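Local structure of uncharacterized protein Atu2773 (Agrobacterium tumefaciens, 2QV5) at residues Thr30-Val35 with Gly238-Val244; Leu116-Met120 with Asp150-Leu156; Gly211-Gly215 with Val244-Val248. The protein is of unknown function but belongs to the divergent polysaccharide deacetylase family and so may act on acylated carbohydrates. One frame throughout, in Å; residues are numbered along the deposited sequence.

Contact 1. Residues Thr30-Val35 with Gly238-Val244; sequences TRVAIV and GIEIVGV
V32, a t rotamer, overlaps two isoleucines of the partner strand: its CG2 lies 3.8 Å from I239 CG2 and its CB 3.9 Å from I241 CD1. I241 reaches it by folding back in an m,m rotamer (-44°, -69°). Strand 30-35 and the short strand 239-241 are extended and parallel, their axes approaching to 4.7 Å at 32°. R31 lies beside E240 (CA-CA 4.9 Å) and V32 beside I241 (4.8 Å). The ladder has the staggered bonding of parallel strands: E240 N donates to T30 O (3.1 Å), V32 N to E240 O (3.0 Å) and V242 N to V32 O (2.9 Å), with a CA-H...O contact from I241 CA to V32 O (3.2 Å). Water 1 links T30 N (3.2 Å) to G238 O (2.7 Å) at the start; water 2 links I34 N (3.2 Å) to V242 O (2.7 Å) where the strands part. G238 enters with a positive phi of 67°, easily taken by glycine.

Beta-branched residues suit the extended backbone, and V32, I239 and I241 form one apolar face. The other carries R31, in a cation-pi contact with W24, and E240, hydrogen-bonded to S25. Beyond the ladder, V244 CG2 packs on A33 CB (3.8 Å) and V35 CG2 (3.4 Å); alanine leaves room for it. The short strand 239-241 thus lies along the beginning of strand 30-39, whose other edge there pairs with strand 212-218, while helix 193-210 covers V32 and helix 221-233 covers I241.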
ATOM      1  N   THR A  30      -6.996  20.080  -2.930  1.00 12.27           N
ATOM      2  CA  THR A  30      -6.824  18.791  -3.614  1.00 14.13           C
ATOM      3  C   THR A  30      -5.674  18.004  -2.965  1.00 15.56           C
ATOM      4  O   THR A  30      -4.604  18.557  -2.721  1.00 11.70           O
ATOM      5  CB  THR A  30      -6.507  19.018  -5.126  1.00 19.10           C
ATOM      6  OG1 THR A  30      -7.594  19.709  -5.762  1.00 20.04           O
ATOM      7  CG2 THR A  30      -6.241  17.711  -5.852  1.00 17.67           C
ATOM      8  N   ARG A  31      -5.895  16.725  -2.661  1.00 12.68           N
ATOM      9  CA  ARG A  31      -4.831  15.913  -2.071  1.00 10.31           C
ATOM     10  C   ARG A  31      -4.620  14.652  -2.883  1.00 14.92           C
ATOM     11  O   ARG A  31      -5.571  14.122  -3.461  1.00 10.84           O
ATOM     12  CB  ARG A  31      -5.173  15.524  -0.634  1.00 12.60           C
ATOM     13  CG  ARG A  31      -5.246  16.661   0.360  1.00 12.02           C
ATOM     14  CD  ARG A  31      -5.629  16.134   1.731  1.00 14.66           C
ATOM     15  NE  ARG A  31      -6.995  15.598   1.751  1.00 19.06           N
ATOM     16  CZ  ARG A  31      -7.502  14.856   2.736  1.00 24.66           C
ATOM     17  NH1 ARG A  31      -6.769  14.560   3.794  1.00 27.77           N
ATOM     18  NH2 ARG A  31      -8.741  14.395   2.659  1.00 22.13           N
ATOM     19  N   VAL A  32      -3.378  14.176  -2.926  1.00 11.71           N
ATOM     20  CA  VAL A  32      -3.042  12.968  -3.682  1.00 11.93           C
ATOM     21  C   VAL A  32      -2.136  12.104  -2.805  1.00 16.04           C
ATOM     22  O   VAL A  32      -1.218  12.636  -2.192  1.00 12.77           O
ATOM     23  CB  VAL A  32      -2.303  13.336  -5.015  1.00  8.92           C
ATOM     24  CG1 VAL A  32      -1.520  12.161  -5.587  1.00 17.28           C
ATOM     25  CG2 VAL A  32      -3.284  13.861  -6.078  1.00 15.43           C
ATOM     26  N   ALA A  33      -2.402  10.799  -2.721  1.00 11.67           N
ATOM     27  CA  ALA A  33      -1.420   9.849  -2.173  1.00 11.53           C
ATOM     28  C   ALA A  33      -0.892   9.009  -3.323  1.00  7.61           C
ATOM     29  O   ALA A  33      -1.626   8.697  -4.256  1.00 10.76           O
ATOM     30  CB  ALA A  33      -2.025   8.945  -1.094  1.00  9.34           C
ATOM     31  N   ILE A  34       0.395   8.686  -3.280  1.00  5.58           N
ATOM     32  CA  ILE A  34       1.002   7.800  -4.286  1.00  6.95           C
ATOM     33  C   ILE A  34       1.774   6.750  -3.519  1.00  7.86           C
ATOM     34  O   ILE A  34       2.583   7.096  -2.656  1.00 10.27           O
ATOM     35  CB  ILE A  34       1.968   8.539  -5.264  1.00  6.72           C
ATOM     36  CG1 ILE A  34       1.208   9.501  -6.184  1.00 16.86           C
ATOM     37  CG2 ILE A  34       2.761   7.518  -6.120  1.00  9.82           C
ATOM     38  CD1 ILE A  34       2.059  10.657  -6.700  1.00 21.79           C
ATOM     39  N   VAL A  35       1.488   5.481  -3.803  1.00 10.56           N
ATOM     40  CA  VAL A  35       2.228   4.376  -3.241  1.00  9.75           C
ATOM     41  C   VAL A  35       3.171   3.782  -4.287  1.00  8.54           C
ATOM     42  O   VAL A  35       2.753   3.400  -5.390  1.00 11.41           O
ATOM     43  CB  VAL A  35       1.281   3.274  -2.699  1.00 12.76           C
ATOM     44  CG1 VAL A  35       2.060   2.181  -1.965  1.00 15.90           C
ATOM     45  CG2 VAL A  35       0.232   3.877  -1.801  1.00 12.53           C
ATOM     46  N   GLY A 238      -1.588  23.491  -6.784  1.00 16.67           N
ATOM     47  CA  GLY A 238      -2.538  23.333  -5.665  1.00 19.60           C
ATOM     48  C   GLY A 238      -2.795  21.914  -5.166  1.00 18.67           C
ATOM     49  O   GLY A 238      -3.851  21.639  -4.586  1.00 20.36           O
ATOM     50  N   ILE A 239      -1.838  21.015  -5.382  1.00 17.95           N
ATOM     51  CA  ILE A 239      -1.965  19.616  -4.946  1.00 15.41           C
ATOM     52  C   ILE A 239      -0.995  19.342  -3.806  1.00 17.83           C
ATOM     53  O   ILE A 239       0.206  19.553  -3.959  1.00 16.96           O
ATOM     54  CB  ILE A 239      -1.687  18.630  -6.107  1.00 19.88           C
ATOM     55  CG1 ILE A 239      -2.782  18.740  -7.177  1.00 23.33           C
ATOM     56  CG2 ILE A 239      -1.597  17.181  -5.606  1.00 17.04           C
ATOM     57  CD1 ILE A 239      -2.311  18.369  -8.548  1.00 23.76           C
ATOM     58  N   GLU A 240      -1.523  18.900  -2.667  1.00 13.72           N
ATOM     59  CA  GLU A 240      -0.685  18.403  -1.583  1.00 14.79           C
ATOM     60  C   GLU A 240      -0.563  16.876  -1.663  1.00 16.11           C
ATOM     61  O   GLU A 240      -1.571  16.164  -1.669  1.00 15.30           O
ATOM     62  CB  GLU A 240      -1.223  18.842  -0.212  1.00 12.53           C
ATOM     63  CG  GLU A 240      -0.320  18.405   0.965  1.00 12.87           C
ATOM     64  CD  GLU A 240      -0.628  19.087   2.292  1.00 22.72           C
ATOM     65  OE1 GLU A 240      -1.610  19.856   2.371  1.00 27.05           O
ATOM     66  OE2 GLU A 240       0.139  18.864   3.266  1.00 21.33           O
ATOM     67  N   ILE A 241       0.668  16.370  -1.731  1.00 11.96           N
ATOM     68  CA  ILE A 241       0.890  14.908  -1.626  1.00 15.10           C
ATOM     69  C   ILE A 241       0.928  14.496  -0.150  1.00 11.14           C
ATOM     70  O   ILE A 241       1.725  15.021   0.627  1.00 15.68           O
ATOM     71  CB  ILE A 241       2.191  14.445  -2.350  1.00 12.19           C
ATOM     72  CG1 ILE A 241       2.334  15.122  -3.736  1.00 20.60           C
ATOM     73  CG2 ILE A 241       2.275  12.901  -2.403  1.00 16.94           C
ATOM     74  CD1 ILE A 241       1.326  14.690  -4.781  1.00 17.75           C
ATOM     75  N   VAL A 242       0.028  13.602   0.238  1.00 12.69           N
ATOM     76  CA  VAL A 242      -0.096  13.194   1.631  1.00  9.91           C
ATOM     77  C   VAL A 242       0.072  11.683   1.746  1.00 16.02           C
ATOM     78  O   VAL A 242      -0.094  10.969   0.758  1.00 11.61           O
ATOM     79  CB  VAL A 242      -1.461  13.630   2.242  1.00 13.33           C
ATOM     80  CG1 VAL A 242      -1.651  15.145   2.120  1.00  9.50           C
ATOM     81  CG2 VAL A 242      -2.638  12.907   1.574  1.00  9.40           C
ATOM     82  N   GLY A 243       0.407  11.198   2.940  1.00 12.39           N
ATOM     83  CA  GLY A 243       0.416   9.748   3.205  1.00 15.75           C
ATOM     84  C   GLY A 243      -0.958   9.131   2.985  1.00 19.49           C
ATOM     85  O   GLY A 243      -1.978   9.818   3.122  1.00 18.42           O
ATOM     86  N   VAL A 244      -0.985   7.847   2.624  1.00 15.24           N
ATOM     87  CA  VAL A 244      -2.237   7.100   2.410  1.00 16.54           C
ATOM     88  C   VAL A 244      -3.214   7.198   3.588  1.00 11.56           C
ATOM     89  O   VAL A 244      -4.420   7.351   3.373  1.00 18.78           O
ATOM     90  CB  VAL A 244      -1.960   5.614   2.042  1.00 15.45           C
ATOM     91  CG1 VAL A 244      -3.179   4.732   2.260  1.00 21.43           C
ATOM     92  CG2 VAL A 244      -1.555   5.532   0.594  1.00 20.57           C
TER
HETATM   93  O   HOH W   1      -6.079  22.947  -3.876  1.00 21.72           O
HETATM   94  O   HOH W   2       1.710   9.370  -0.469  1.00 11.38           O

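Contact 2. Residues Leu116-Met120 with Asp150-Leu156; sequences LHRSM and DIGKRGL
D150, in the last turn of helix 141-153, extends its carboxylate in a t rotamer toward helix 109-120. There H117 (m) donates from NE2 to D150 OD1 at 3.1 Å (166°), the oxygen lying near the plane of the imidazole ring. The carboxylate suits the ring N-H as an acceptor, and its charge is met within 150-156 by K153 and R154. I151 follows on the apolar side: its CG1 is 3.8 Å from M120 CE and 4.2 Å from L116 CD2. L116 and M120, one turn apart and joined by M120 N to L116 O (2.9 Å), both face the partner. The two helices follow successive parallel strands, 82-88 and 128-131, so this is the packing of neighbouring outer helices in a beta/alpha barrel. K153 adds a salt bridge, NZ to D150 OD1 at 3.3 Å, weak as a hydrogen bond. R154 makes the firmer one, NE to D150 OD2 at 3.0 Å, and its CD lies 4.0 Å from M120 SD. G155 turns to phi 76°, its N bonding G152 O (3.3 Å) while L156 N reaches I151 O weakly (3.4 Å). L156 then brings CD1 within 3.8 Å of M120 CE, whose long, flexible thioether fits between I151 and L156.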
ATOM      1  N   LEU A 116      -0.368 -14.522   7.464  1.00 19.50           N
ATOM      2  CA  LEU A 116      -0.483 -13.073   7.624  1.00 17.95           C
ATOM      3  C   LEU A 116       0.416 -12.558   8.737  1.00 14.19           C
ATOM      4  O   LEU A 116       1.164 -11.601   8.550  1.00 18.34           O
ATOM      5  CB  LEU A 116      -1.934 -12.714   7.948  1.00 16.50           C
ATOM      6  CG  LEU A 116      -2.262 -11.250   8.241  1.00 14.60           C
ATOM      7  CD1 LEU A 116      -1.942 -10.408   7.002  1.00 21.11           C
ATOM      8  CD2 LEU A 116      -3.716 -11.051   8.652  1.00 15.32           C
ATOM      9  N   HIS A 117       0.340 -13.212   9.892  1.00 17.79           N
ATOM     10  CA  HIS A 117       1.135 -12.849  11.067  1.00 15.24           C
ATOM     11  C   HIS A 117       2.632 -12.976  10.837  1.00 17.09           C
ATOM     12  O   HIS A 117       3.411 -12.179  11.363  1.00 14.96           O
ATOM     13  CB  HIS A 117       0.708 -13.694  12.266  1.00 19.65           C
ATOM     14  CG  HIS A 117      -0.616 -13.305  12.843  1.00 17.04           C
ATOM     15  ND1 HIS A 117      -1.145 -13.912  13.961  1.00 28.45           N
ATOM     16  CD2 HIS A 117      -1.513 -12.359  12.468  1.00 20.39           C
ATOM     17  CE1 HIS A 117      -2.314 -13.366  14.246  1.00 27.16           C
ATOM     18  NE2 HIS A 117      -2.563 -12.425  13.352  1.00 25.61           N
ATOM     19  N   ARG A 118       3.042 -13.971  10.055  1.00 15.52           N
ATOM     20  CA  ARG A 118       4.441 -14.104   9.694  1.00 19.80           C
ATOM     21  C   ARG A 118       4.933 -12.903   8.880  1.00 19.83           C
ATOM     22  O   ARG A 118       6.010 -12.386   9.146  1.00 16.96           O
ATOM     23  CB  ARG A 118       4.690 -15.413   8.944  1.00 20.42           C
ATOM     24  CG  ARG A 118       4.683 -16.627   9.858  1.00 21.60           C
ATOM     25  CD  ARG A 118       5.393 -17.810   9.221  1.00 24.38           C
ATOM     26  NE  ARG A 118       4.644 -18.441   8.127  1.00 30.75           N
ATOM     27  CZ  ARG A 118       3.601 -19.262   8.275  1.00 30.79           C
ATOM     28  NH1 ARG A 118       3.125 -19.566   9.479  1.00 31.96           N
ATOM     29  NH2 ARG A 118       3.025 -19.782   7.202  1.00 31.55           N
ATOM     30  N   SER A 119       4.137 -12.455   7.911  1.00 19.65           N
ATOM     31  CA  SER A 119       4.481 -11.257   7.127  1.00 17.27           C
ATOM     32  C   SER A 119       4.496  -9.984   7.978  1.00 14.51           C
ATOM     33  O   SER A 119       5.427  -9.178   7.867  1.00 15.74           O
ATOM     34  CB  SER A 119       3.513 -11.080   5.967  1.00 17.65           C
ATOM     35  OG  SER A 119       3.737 -12.054   4.962  1.00 22.64           O
ATOM     36  N   MET A 120       3.474  -9.835   8.829  1.00 12.03           N
ATOM     37  CA  MET A 120       3.275  -8.678   9.714  1.00 17.92           C
ATOM     38  C   MET A 120       4.471  -8.398  10.620  1.00 19.37           C
ATOM     39  O   MET A 120       4.761  -7.256  10.956  1.00 21.34           O
ATOM     40  CB  MET A 120       2.014  -8.871  10.577  1.00 15.16           C
ATOM     41  CG  MET A 120       0.686  -8.514   9.922  1.00 19.16           C
ATOM     42  SD  MET A 120      -0.718  -8.606  11.084  1.00 11.36           S
ATOM     43  CE  MET A 120      -1.998  -7.889  10.062  1.00 19.89           C
ATOM     44  N   ASP A 150      -8.919  -9.419  11.181  1.00 17.54           N
ATOM     45  CA  ASP A 150      -7.637  -9.361  11.900  1.00 18.89           C
ATOM     46  C   ASP A 150      -6.920  -8.017  11.695  1.00 20.35           C
ATOM     47  O   ASP A 150      -6.511  -7.374  12.666  1.00 20.60           O
ATOM     48  CB  ASP A 150      -6.711 -10.517  11.513  1.00 20.87           C
ATOM     49  CG  ASP A 150      -5.416 -10.514  12.311  1.00 22.86           C
ATOM     50  OD1 ASP A 150      -5.396 -11.056  13.432  1.00 28.55           O
ATOM     51  OD2 ASP A 150      -4.409  -9.958  11.822  1.00 31.72           O
ATOM     52  N   ILE A 151      -6.794  -7.597  10.436  1.00 17.66           N
ATOM     53  CA  ILE A 151      -6.165  -6.316  10.087  1.00 14.99           C
ATOM     54  C   ILE A 151      -6.920  -5.147  10.732  1.00 15.51           C
ATOM     55  O   ILE A 151      -6.297  -4.259  11.323  1.00 13.31           O
ATOM     56  CB  ILE A 151      -6.054  -6.134   8.539  1.00 15.92           C
ATOM     57  CG1 ILE A 151      -5.106  -7.180   7.948  1.00 17.89           C
ATOM     58  CG2 ILE A 151      -5.558  -4.716   8.169  1.00 11.69           C
ATOM     59  CD1 ILE A 151      -5.366  -7.496   6.500  1.00 19.36           C
ATOM     60  N   GLY A 152      -8.256  -5.185  10.638  1.00 14.34           N
ATOM     61  CA  GLY A 152      -9.116  -4.136  11.167  1.00 17.78           C
ATOM     62  C   GLY A 152      -8.971  -3.937  12.666  1.00 18.08           C
ATOM     63  O   GLY A 152      -8.882  -2.800  13.136  1.00 16.87           O
ATOM     64  N   LYS A 153      -8.887  -5.042  13.410  1.00 21.27           N
ATOM     65  CA  LYS A 153      -8.828  -4.995  14.875  1.00 23.80           C
ATOM     66  C   LYS A 153      -7.490  -4.485  15.423  1.00 19.94           C
ATOM     67  O   LYS A 153      -7.420  -4.045  16.569  1.00 18.81           O
ATOM     68  CB  LYS A 153      -9.172  -6.364  15.479  1.00 18.82           C
ATOM     69  CG  LYS A 153      -7.970  -7.275  15.696  1.00 31.65           C
ATOM     70  CD  LYS A 153      -8.367  -8.674  16.125  1.00 36.02           C
ATOM     71  CE  LYS A 153      -7.151  -9.581  16.153  1.00 44.66           C
ATOM     72  NZ  LYS A 153      -7.556 -10.999  15.926  1.00 46.91           N
ATOM     73  N   ARG A 154      -6.446  -4.540  14.592  1.00 15.05           N
ATOM     74  CA  ARG A 154      -5.101  -4.101  14.971  1.00 14.21           C
ATOM     75  C   ARG A 154      -4.853  -2.646  14.647  1.00 11.53           C
ATOM     76  O   ARG A 154      -3.728  -2.165  14.779  1.00 11.52           O
ATOM     77  CB  ARG A 154      -4.050  -4.939  14.257  1.00 12.55           C
ATOM     78  CG  ARG A 154      -4.126  -6.368  14.673  1.00 13.56           C
ATOM     79  CD  ARG A 154      -3.135  -7.228  13.923  1.00 25.76           C
ATOM     80  NE  ARG A 154      -3.353  -8.600  14.340  1.00 27.50           N
ATOM     81  CZ  ARG A 154      -2.888  -9.131  15.464  1.00 26.66           C
ATOM     82  NH1 ARG A 154      -2.134  -8.426  16.309  1.00 15.54           N
ATOM     83  NH2 ARG A 154      -3.176 -10.386  15.741  1.00 22.88           N
ATOM     84  N   GLY A 155      -5.895  -1.950  14.214  1.00 12.80           N
ATOM     85  CA  GLY A 155      -5.795  -0.517  13.977  1.00 11.90           C
ATOM     86  C   GLY A 155      -5.054  -0.164  12.700  1.00 12.97           C
ATOM     87  O   GLY A 155      -4.490   0.927  12.588  1.00 15.01           O
ATOM     88  N   LEU A 156      -5.056  -1.083  11.741  1.00  9.75           N
ATOM     89  CA  LEU A 156      -4.400  -0.882  10.461  1.00  9.45           C
ATOM     90  C   LEU A 156      -5.435  -0.601   9.374  1.00 12.45           C
ATOM     91  O   LEU A 156      -6.574  -1.092   9.438  1.00 17.33           O
ATOM     92  CB  LEU A 156      -3.605  -2.139  10.062  1.00  8.55           C
ATOM     93  CG  LEU A 156      -2.461  -2.622  10.956  1.00 10.61           C
ATOM     94  CD1 LEU A 156      -2.170  -4.111  10.721  1.00 13.44           C
ATOM     95  CD2 LEU A 156      -1.219  -1.779  10.702  1.00  9.71           C
TER

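Contact 3. Residues Gly211-Gly215 with Val244-Val248; sequences GQAIG and VSALV
Two side chains of strand 212-218, Q212 and I214, point toward the terminal turn 244-248, and L247 fits against both. Q212 takes chi1 p (63°) and chi2 t, which lifts its amide over the turn so that NE2 donates to L247 O (3.0 Å, 141°); its aliphatic part also serves, with CB 3.7 Å from L247 CD2. Glutamine suits this partly exposed edge because it offers both a donor and a methylene arm. L247, m,t, sends CD1 to 3.7 Å from I214 CG1 and 3.6 Å from A213 O. I214, also m,t, extends CD1 to 4.1 Å from V248 CG2.

The CA-CB bond of A213 points away, as expected between two inward residues of an extended strand. G211 precedes the strand at phi 96°, psi -34°, where a CB would jam against the preceding carbonyl oxygen. The 244-248 backbone is a weakly bonded helical turn, with V244 O accepting from L247 N (2.9 Å) and V248 N (3.1 Å).

This places a small helix inside one mouth of the parallel barrel: its V244 and L247 also rest on strand 30-39, V244 and V248 touch L157 of strand 157-160, and helix 193-210 packs against A213 from outside.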
ATOM      1  N   GLY A 211     -11.662  15.670  -4.851  1.00 17.66           N
ATOM      2  CA  GLY A 211     -11.026  16.239  -3.667  1.00 13.49           C
ATOM      3  C   GLY A 211      -9.768  15.469  -3.299  1.00 15.84           C
ATOM      4  O   GLY A 211      -8.798  16.061  -2.834  1.00 12.37           O
ATOM      5  N   GLN A 212      -9.776  14.152  -3.528  1.00 13.22           N
ATOM      6  CA  GLN A 212      -8.631  13.280  -3.226  1.00 15.84           C
ATOM      7  C   GLN A 212      -8.569  12.079  -4.170  1.00 15.70           C
ATOM      8  O   GLN A 212      -9.593  11.671  -4.732  1.00 12.56           O
ATOM      9  CB  GLN A 212      -8.671  12.800  -1.763  1.00 16.48           C
ATOM     10  CG  GLN A 212      -9.894  11.940  -1.399  1.00 16.90           C
ATOM     11  CD  GLN A 212      -9.976  11.576   0.079  1.00 25.32           C
ATOM     12  OE1 GLN A 212     -10.032  12.451   0.944  1.00 45.78           O
ATOM     13  NE2 GLN A 212     -10.013  10.275   0.371  1.00 32.60           N
ATOM     14  N   ALA A 213      -7.366  11.531  -4.338  1.00 14.28           N
ATOM     15  CA  ALA A 213      -7.161  10.280  -5.068  1.00 10.34           C
ATOM     16  C   ALA A 213      -5.852   9.586  -4.694  1.00 12.66           C
ATOM     17  O   ALA A 213      -4.911  10.221  -4.221  1.00  8.89           O
ATOM     18  CB  ALA A 213      -7.208  10.513  -6.578  1.00 11.03           C
ATOM     19  N   ILE A 214      -5.806   8.275  -4.943  1.00  9.58           N
ATOM     20  CA  ILE A 214      -4.654   7.423  -4.640  1.00  9.99           C
ATOM     21  C   ILE A 214      -4.164   6.766  -5.925  1.00 13.96           C
ATOM     22  O   ILE A 214      -4.952   6.159  -6.653  1.00 13.36           O
ATOM     23  CB  ILE A 214      -5.006   6.313  -3.616  1.00  5.25           C
ATOM     24  CG1 ILE A 214      -5.459   6.908  -2.271  1.00  7.13           C
ATOM     25  CG2 ILE A 214      -3.806   5.352  -3.422  1.00  8.60           C
ATOM     26  CD1 ILE A 214      -6.153   5.905  -1.332  1.00 11.65           C
ATOM     27  N   GLY A 215      -2.871   6.921  -6.215  1.00 10.79           N
ATOM     28  CA  GLY A 215      -2.216   6.210  -7.305  1.00 11.48           C
ATOM     29  C   GLY A 215      -1.264   5.167  -6.756  1.00 14.35           C
ATOM     30  O   GLY A 215      -0.694   5.348  -5.679  1.00 12.52           O
ATOM     31  N   VAL A 244      -0.985   7.847   2.624  1.00 15.24           N
ATOM     32  CA  VAL A 244      -2.237   7.100   2.410  1.00 16.54           C
ATOM     33  C   VAL A 244      -3.214   7.198   3.588  1.00 11.56           C
ATOM     34  O   VAL A 244      -4.420   7.351   3.373  1.00 18.78           O
ATOM     35  CB  VAL A 244      -1.960   5.614   2.042  1.00 15.45           C
ATOM     36  CG1 VAL A 244      -3.179   4.732   2.260  1.00 21.43           C
ATOM     37  CG2 VAL A 244      -1.555   5.532   0.594  1.00 20.57           C
ATOM     38  N   SER A 245      -2.689   7.127   4.815  1.00 14.67           N
ATOM     39  CA  SER A 245      -3.512   7.224   6.027  0.50 15.56           C
ATOM     40  C   SER A 245      -4.353   8.494   6.089  1.00 16.31           C
ATOM     41  O   SER A 245      -5.453   8.487   6.641  1.00 18.84           O
ATOM     42  CB  SER A 245      -2.650   7.128   7.284  0.50 18.30           C
ATOM     43  OG  SER A 245      -3.462   7.244   8.436  0.50 17.71           O
ATOM     44  N   ALA A 246      -3.831   9.589   5.538  1.00 13.45           N
ATOM     45  CA  ALA A 246      -4.579  10.870   5.535  1.00 12.82           C
ATOM     46  C   ALA A 246      -5.865  10.776   4.703  1.00 19.42           C
ATOM     47  O   ALA A 246      -6.831  11.507   4.954  1.00 17.57           O
ATOM     48  CB  ALA A 246      -3.714  12.001   5.050  1.00 14.25           C
ATOM     49  N   LEU A 247      -5.883   9.838   3.757  1.00 11.62           N
ATOM     50  CA  LEU A 247      -6.988   9.712   2.807  1.00 15.73           C
ATOM     51  C   LEU A 247      -7.962   8.589   3.111  1.00 21.73           C
ATOM     52  O   LEU A 247      -9.140   8.690   2.780  1.00 27.16           O
ATOM     53  CB  LEU A 247      -6.449   9.504   1.398  1.00 12.13           C
ATOM     54  CG  LEU A 247      -5.633  10.614   0.764  1.00 16.53           C
ATOM     55  CD1 LEU A 247      -5.470  10.305  -0.712  1.00 13.14           C
ATOM     56  CD2 LEU A 247      -6.308  11.948   0.973  1.00 13.14           C
ATOM     57  N   VAL A 248      -7.471   7.515   3.719  1.00 20.60           N
ATOM     58  CA  VAL A 248      -8.298   6.336   3.985  1.00 25.26           C
ATOM     59  C   VAL A 248      -9.098   6.453   5.292  1.00 29.68           C
ATOM     60  O   VAL A 248      -8.611   6.977   6.298  1.00 36.95           O
ATOM     61  CB  VAL A 248      -7.450   5.052   3.970  1.00 23.14           C
ATOM     62  CG1 VAL A 248      -8.223   3.894   4.565  1.00 36.01           C
ATOM     63  CG2 VAL A 248      -7.009   4.733   2.544  1.00 23.15           C
TER

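Contacts 1 and 3 are continuous: they share V244, where strand 239-241 leads on to helix 244-247, and their centres are 6 Å apart. Strands 30-39 and 212-218 join them directly, with probable hydrogen bonds V35 N to G215 O and A33 O to G215 N, both 2.9 Å. Together they let the last ordered residues close the amino-terminal end of the barrel; in beta/alpha barrels, active sites generally lie at the carboxyl-terminal end. Contact 2 belongs to the outer helical layer, nested in sequence within contact 1. Its centre is about 25 Å from that of contact 1 and 21 Å from that of contact 3, with nearest atoms about 9 and 7 Å away.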